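Side-chain contacts in extracellular ligand-binding receptor (Sphaerobacter thermophilus, PDB 4ZPJ), which probably captures a small solute outside the cell and delivers it to an ABC transporter, as other leucine-binding protein family members do: residues G90-E95 with E358-E363; A349-A354 with L366-A371. All coordinates share one frame; numbering follows the deposited sequence.

Contact 1 of 2, residues G90-E95 with E358-E363; sequences GGRPVE and EVENKE. With ZN (zinc ion), chain L.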
loop_
_atom_site.group_PDB
_atom_site.type_symbol
_atom_site.label_atom_id
_atom_site.label_comp_id
_atom_site.label_asym_id
_atom_site.label_seq_id
_atom_site.Cartn_x
_atom_site.Cartn_y
_atom_site.Cartn_z
ATOM N N GLY A 90 -4.316 26.276 -13.024
ATOM C CA GLY A 90 -5.096 27.381 -13.536
ATOM C C GLY A 90 -4.630 28.741 -13.050
ATOM O O GLY A 90 -5.455 29.579 -12.710
ATOM N N GLY A 91 -3.310 28.951 -13.015
ATOM C CA GLY A 91 -2.720 30.218 -12.527
ATOM C C GLY A 91 -2.669 30.333 -11.000
ATOM O O GLY A 91 -2.349 31.384 -10.475
ATOM N N ARG A 92 -2.980 29.257 -10.287
ATOM C CA ARG A 92 -3.083 29.315 -8.844
ATOM C C ARG A 92 -2.010 28.433 -8.222
ATOM O O ARG A 92 -1.912 27.274 -8.566
ATOM C CB ARG A 92 -4.469 28.879 -8.366
ATOM C CG ARG A 92 -5.590 29.840 -8.735
ATOM C CD ARG A 92 -6.929 29.319 -8.249
ATOM N NE ARG A 92 -7.004 29.299 -6.782
ATOM C CZ ARG A 92 -8.107 29.049 -6.071
ATOM N NH1 ARG A 92 -9.253 28.771 -6.689
ATOM N NH2 ARG A 92 -8.061 29.047 -4.731
ATOM N N PRO A 93 -1.198 28.994 -7.317
ATOM C CA PRO A 93 -0.112 28.258 -6.726
ATOM C C PRO A 93 -0.677 27.306 -5.674
ATOM O O PRO A 93 -1.620 27.676 -4.958
ATOM C CB PRO A 93 0.752 29.376 -6.050
ATOM C CG PRO A 93 -0.219 30.427 -5.679
ATOM C CD PRO A 93 -1.327 30.351 -6.734
ATOM N N VAL A 94 -0.111 26.114 -5.575
ATOM C CA VAL A 94 -0.457 25.182 -4.502
ATOM C C VAL A 94 0.370 25.501 -3.266
ATOM O O VAL A 94 1.526 25.864 -3.377
ATOM C CB VAL A 94 -0.138 23.723 -4.881
ATOM C CG1 VAL A 94 -0.521 22.781 -3.749
ATOM C CG2 VAL A 94 -0.880 23.320 -6.125
ATOM N N GLU A 95 -0.220 25.385 -2.090
ATOM C CA GLU A 95 0.588 25.289 -0.901
ATOM C C GLU A 95 0.203 24.096 -0.035
ATOM O O GLU A 95 -0.937 23.947 0.398
ATOM C CB GLU A 95 0.633 26.604 -0.106
ATOM C CG GLU A 95 -0.693 27.165 0.337
ATOM C CD GLU A 95 -0.553 28.503 1.057
ATOM O OE1 GLU A 95 -0.981 28.579 2.229
ATOM O OE2 GLU A 95 -0.006 29.479 0.467
ATOM N N GLU A 358 -10.308 25.507 -9.815
ATOM C CA GLU A 358 -11.488 26.054 -9.121
ATOM C C GLU A 358 -11.840 25.078 -8.012
ATOM O O GLU A 358 -12.884 24.451 -7.988
ATOM C CB GLU A 358 -12.675 26.347 -10.070
ATOM C CG GLU A 358 -12.509 27.574 -10.994
ATOM C CD GLU A 358 -12.159 28.900 -10.272
ATOM O OE1 GLU A 358 -12.983 29.848 -10.286
ATOM O OE2 GLU A 358 -11.043 29.022 -9.704
ATOM N N VAL A 359 -10.928 25.007 -7.070
ATOM C CA VAL A 359 -10.931 24.011 -6.024
ATOM C C VAL A 359 -12.021 24.227 -4.966
ATOM O O VAL A 359 -12.348 23.325 -4.232
ATOM C CB VAL A 359 -9.548 23.987 -5.370
ATOM C CG1 VAL A 359 -9.368 25.162 -4.367
ATOM C CG2 VAL A 359 -9.299 22.665 -4.693
ATOM N N GLU A 360 -12.578 25.425 -4.889
ATOM C CA GLU A 360 -13.639 25.716 -3.935
ATOM C C GLU A 360 -14.965 25.186 -4.433
ATOM O O GLU A 360 -15.930 25.142 -3.693
ATOM C CB GLU A 360 -13.774 27.228 -3.694
ATOM C CG GLU A 360 -12.509 27.917 -3.163
ATOM C CD GLU A 360 -11.534 28.333 -4.261
ATOM O OE1 GLU A 360 -11.924 28.350 -5.471
ATOM O OE2 GLU A 360 -10.369 28.634 -3.902
ATOM N N ASN A 361 -15.025 24.805 -5.700
ATOM C CA ASN A 361 -16.206 24.156 -6.242
ATOM C C ASN A 361 -16.141 22.648 -5.923
ATOM O O ASN A 361 -15.633 21.855 -6.715
ATOM C CB ASN A 361 -16.281 24.453 -7.734
ATOM C CG ASN A 361 -17.500 23.873 -8.366
ATOM O OD1 ASN A 361 -18.169 23.017 -7.778
ATOM N ND2 ASN A 361 -17.789 24.303 -9.581
ATOM N N LYS A 362 -16.618 22.280 -4.739
ATOM C CA LYS A 362 -16.504 20.919 -4.233
ATOM C C LYS A 362 -17.167 19.908 -5.136
ATOM O O LYS A 362 -16.654 18.797 -5.303
ATOM C CB LYS A 362 -17.087 20.783 -2.821
ATOM C CG LYS A 362 -16.151 21.326 -1.759
ATOM C CD LYS A 362 -16.395 20.705 -0.400
ATOM C CE LYS A 362 -17.110 21.654 0.546
ATOM N NZ LYS A 362 -16.663 21.405 1.947
ATOM N N GLU A 363 -18.307 20.275 -5.702
ATOM C CA GLU A 363 -19.055 19.368 -6.568
ATOM C C GLU A 363 -18.159 18.986 -7.742
ATOM O O GLU A 363 -17.968 17.805 -8.009
ATOM C CB GLU A 363 -20.364 20.009 -7.065
ATOM C CG GLU A 363 -21.347 19.055 -7.744
ATOM C CD GLU A 363 -21.875 19.573 -9.101
ATOM O OE1 GLU A 363 -21.176 19.397 -10.138
ATOM O OE2 GLU A 363 -23.004 20.138 -9.149
HETATM ZN ZN ZN L . 0.619 29.691 3.313
HETATM O O HOH W 1 1.783 29.777 2.012
#
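At the start of strand 92-100, next to the edge strand 88-89 of the mixed sheet in this periplasmic-binding-protein fold, a salt-bridge network ties R92 to E358 and E360 in the turn before helix 362-371. E360 meets the guanidinium edge-on, the two flat groups nearly coplanar. Its OE1 accepts from R92 NH1, 3.0 Å away, through the syn lone pair in an almost straight bond of 167°. E360 OE2 pairs with R92 NH2; the modelled 2.5 Å is doubtfully short. E358 OE2 lies in the guanidinium plane on the other, NE-facing side of NH1, a longer salt bridge at 3.5 Å. E358 starts out pointing away from R92 and E360 to the side; bends at chi2 (-54° and 85°) bring both carboxylates round to it. Arginine suits the place because its planar head can serve several acceptors at once: NE and NH2 also donate to the carbonyls of E53 and P54. With an alanine here, the carboxylates of E358 and E360 would probably be left close together without their shared positive mate. N361 caps the helix through A364 N. Farther along the strand, E95 serves a separate zinc ion, its OE1 2.2 Å from the metal, which a water ligates at 1.8 Å.

Contact 2 of 2, residues A349-A354 with L366-A371; sequences AEALTA and LEALKA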
loop_
_atom_site.group_PDB
_atom_site.type_symbol
_atom_site.label_atom_id
_atom_site.label_comp_id
_atom_site.label_asym_id
_atom_site.label_seq_id
_atom_site.Cartn_x
_atom_site.Cartn_y
_atom_site.Cartn_z
ATOM N N ALA A 349 -3.239 16.269 -8.957
ATOM C CA ALA A 349 -2.822 17.067 -10.111
ATOM C C ALA A 349 -3.765 16.922 -11.297
ATOM O O ALA A 349 -4.056 17.901 -11.957
ATOM C CB ALA A 349 -1.395 16.723 -10.518
ATOM N N GLU A 350 -4.247 15.713 -11.554
ATOM C CA GLU A 350 -5.157 15.485 -12.658
ATOM C C GLU A 350 -6.506 16.100 -12.344
ATOM O O GLU A 350 -7.146 16.683 -13.225
ATOM C CB GLU A 350 -5.335 13.992 -12.921
ATOM C CG GLU A 350 -4.043 13.328 -13.313
ATOM C CD GLU A 350 -3.766 13.338 -14.817
ATOM O OE1 GLU A 350 -4.706 13.213 -15.620
ATOM O OE2 GLU A 350 -2.591 13.439 -15.200
ATOM N N ALA A 351 -6.946 15.988 -11.084
ATOM C CA ALA A 351 -8.257 16.543 -10.753
ATOM C C ALA A 351 -8.206 18.069 -10.833
ATOM O O ALA A 351 -9.099 18.696 -11.405
ATOM C CB ALA A 351 -8.742 16.100 -9.396
ATOM N N LEU A 352 -7.149 18.656 -10.279
ATOM C CA LEU A 352 -7.030 20.094 -10.263
ATOM C C LEU A 352 -6.875 20.697 -11.654
ATOM O O LEU A 352 -7.364 21.792 -11.921
ATOM C CB LEU A 352 -5.873 20.495 -9.408
ATOM C CG LEU A 352 -6.062 20.327 -7.879
ATOM C CD1 LEU A 352 -4.946 21.034 -7.174
ATOM C CD2 LEU A 352 -7.344 20.902 -7.367
ATOM N N THR A 353 -6.195 19.981 -12.531
ATOM C CA THR A 353 -6.045 20.405 -13.899
ATOM C C THR A 353 -7.404 20.435 -14.561
ATOM O O THR A 353 -7.747 21.437 -15.188
ATOM C CB THR A 353 -5.111 19.461 -14.670
ATOM O OG1 THR A 353 -3.819 19.492 -14.067
ATOM C CG2 THR A 353 -4.997 19.853 -16.134
ATOM N N ALA A 354 -8.181 19.360 -14.403
ATOM C CA ALA A 354 -9.483 19.234 -15.072
ATOM C C ALA A 354 -10.474 20.320 -14.678
ATOM O O ALA A 354 -11.249 20.761 -15.492
ATOM C CB ALA A 354 -10.080 17.874 -14.761
ATOM N N LEU A 366 -15.028 16.847 -6.661
ATOM C CA LEU A 366 -15.368 15.450 -6.431
ATOM C C LEU A 366 -15.665 14.678 -7.679
ATOM O O LEU A 366 -15.248 13.500 -7.762
ATOM C CB LEU A 366 -16.583 15.307 -5.549
ATOM C CG LEU A 366 -16.480 15.818 -4.119
ATOM C CD1 LEU A 366 -17.821 15.528 -3.452
ATOM C CD2 LEU A 366 -15.392 15.127 -3.359
ATOM N N GLU A 367 -16.403 15.300 -8.611
ATOM C CA GLU A 367 -16.700 14.674 -9.862
ATOM C C GLU A 367 -15.393 14.519 -10.626
ATOM O O GLU A 367 -15.192 13.485 -11.269
ATOM C CB GLU A 367 -17.780 15.421 -10.706
ATOM C CG GLU A 367 -19.099 15.764 -9.964
ATOM C CD GLU A 367 -20.404 15.690 -10.797
ATOM O OE1 GLU A 367 -20.831 14.550 -11.109
ATOM O OE2 GLU A 367 -21.057 16.750 -11.083
ATOM N N ALA A 368 -14.468 15.491 -10.533
ATOM C CA ALA A 368 -13.174 15.332 -11.250
ATOM C C ALA A 368 -12.307 14.184 -10.618
ATOM O O ALA A 368 -11.756 13.324 -11.334
ATOM C CB ALA A 368 -12.396 16.649 -11.370
ATOM N N LEU A 369 -12.239 14.131 -9.303
ATOM C CA LEU A 369 -11.523 13.016 -8.634
ATOM C C LEU A 369 -12.107 11.668 -9.026
ATOM O O LEU A 369 -11.342 10.762 -9.368
ATOM C CB LEU A 369 -11.556 13.140 -7.141
ATOM C CG LEU A 369 -10.723 14.285 -6.644
ATOM C CD1 LEU A 369 -11.247 14.735 -5.289
ATOM C CD2 LEU A 369 -9.244 13.905 -6.549
ATOM N N LYS A 370 -13.439 11.537 -9.018
ATOM C CA LYS A 370 -14.049 10.271 -9.427
ATOM C C LYS A 370 -13.619 9.805 -10.838
ATOM O O LYS A 370 -13.525 8.583 -11.107
ATOM C CB LYS A 370 -15.588 10.315 -9.401
ATOM C CG LYS A 370 -16.192 10.250 -8.028
ATOM C CD LYS A 370 -17.659 9.785 -8.033
ATOM C CE LYS A 370 -17.675 8.277 -7.885
ATOM N NZ LYS A 370 -18.969 7.699 -8.309
ATOM N N ALA A 371 -13.414 10.773 -11.731
ATOM C CA ALA A 371 -13.080 10.499 -13.140
ATOM C C ALA A 371 -11.580 10.396 -13.419
ATOM O O ALA A 371 -11.168 10.149 -14.538
ATOM C CB ALA A 371 -13.699 11.598 -14.029
#
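Apolar contact between two helices joins A349-A354, the last turns of helix 336-354, to L366-A371 of helix 362-371. The tightest touch is A351 CB against the branch of L369, 3.6 Å from its CD2, with CG hardly farther away. L369 leaves its backbone obliquely to the neighbouring helix, but with CG anti to its own carbonyl carbon (chi1 -70°) the branch swings over the A351 methyl; F169 of strand 168-170 also touches this leucine. The second group is methyl against methyl: A368 CB lies 4.2 Å from A351 CB and 4.3 Å from A354 CB, so it sits beside two residues one helical turn apart.

Backbone is met as well, since A368 CB rests 3.9 Å from A351 O. The short helix axes approach to 8.5 Å at an angle of 131°, a steeply inclined crossing, nearer antiparallel than parallel. With the alpha carbons of A351 and A368 5.1 Å apart, their small methyls allow this close approach; a larger group would probably not fit.

Between these two segments there is no polar bond. Within 349-354, T353 OG1 donates to A349 O at 2.7 Å, and T353 N reaches that oxygen from the opposite face of its carbonyl plane.

Made of methyls, one leucine branch and a carbonyl oxygen met by a methyl, the contact rests on shape fit and dispersion; no directional bond links the two segments.

Helix 362-371 is common to both contacts: contact 1 takes the turn that leads into it, contact 2 its later part. Their centres lie 11 Å apart, and the segments alternate along the chain, 349-354 falling between the two halves of contact 1. They meet directly where V359 CG2 packs 3.8 Å from L352 CD2, so the two contacts touch through apolar residues at their margins. A long-range tie to strand 92-100 and a local helix pairing therefore hold neighbouring parts of one lobe. Neither interface is built around a zinc ion; E95 carries one on the strand of contact 1, apart from the arginine–glutamate network.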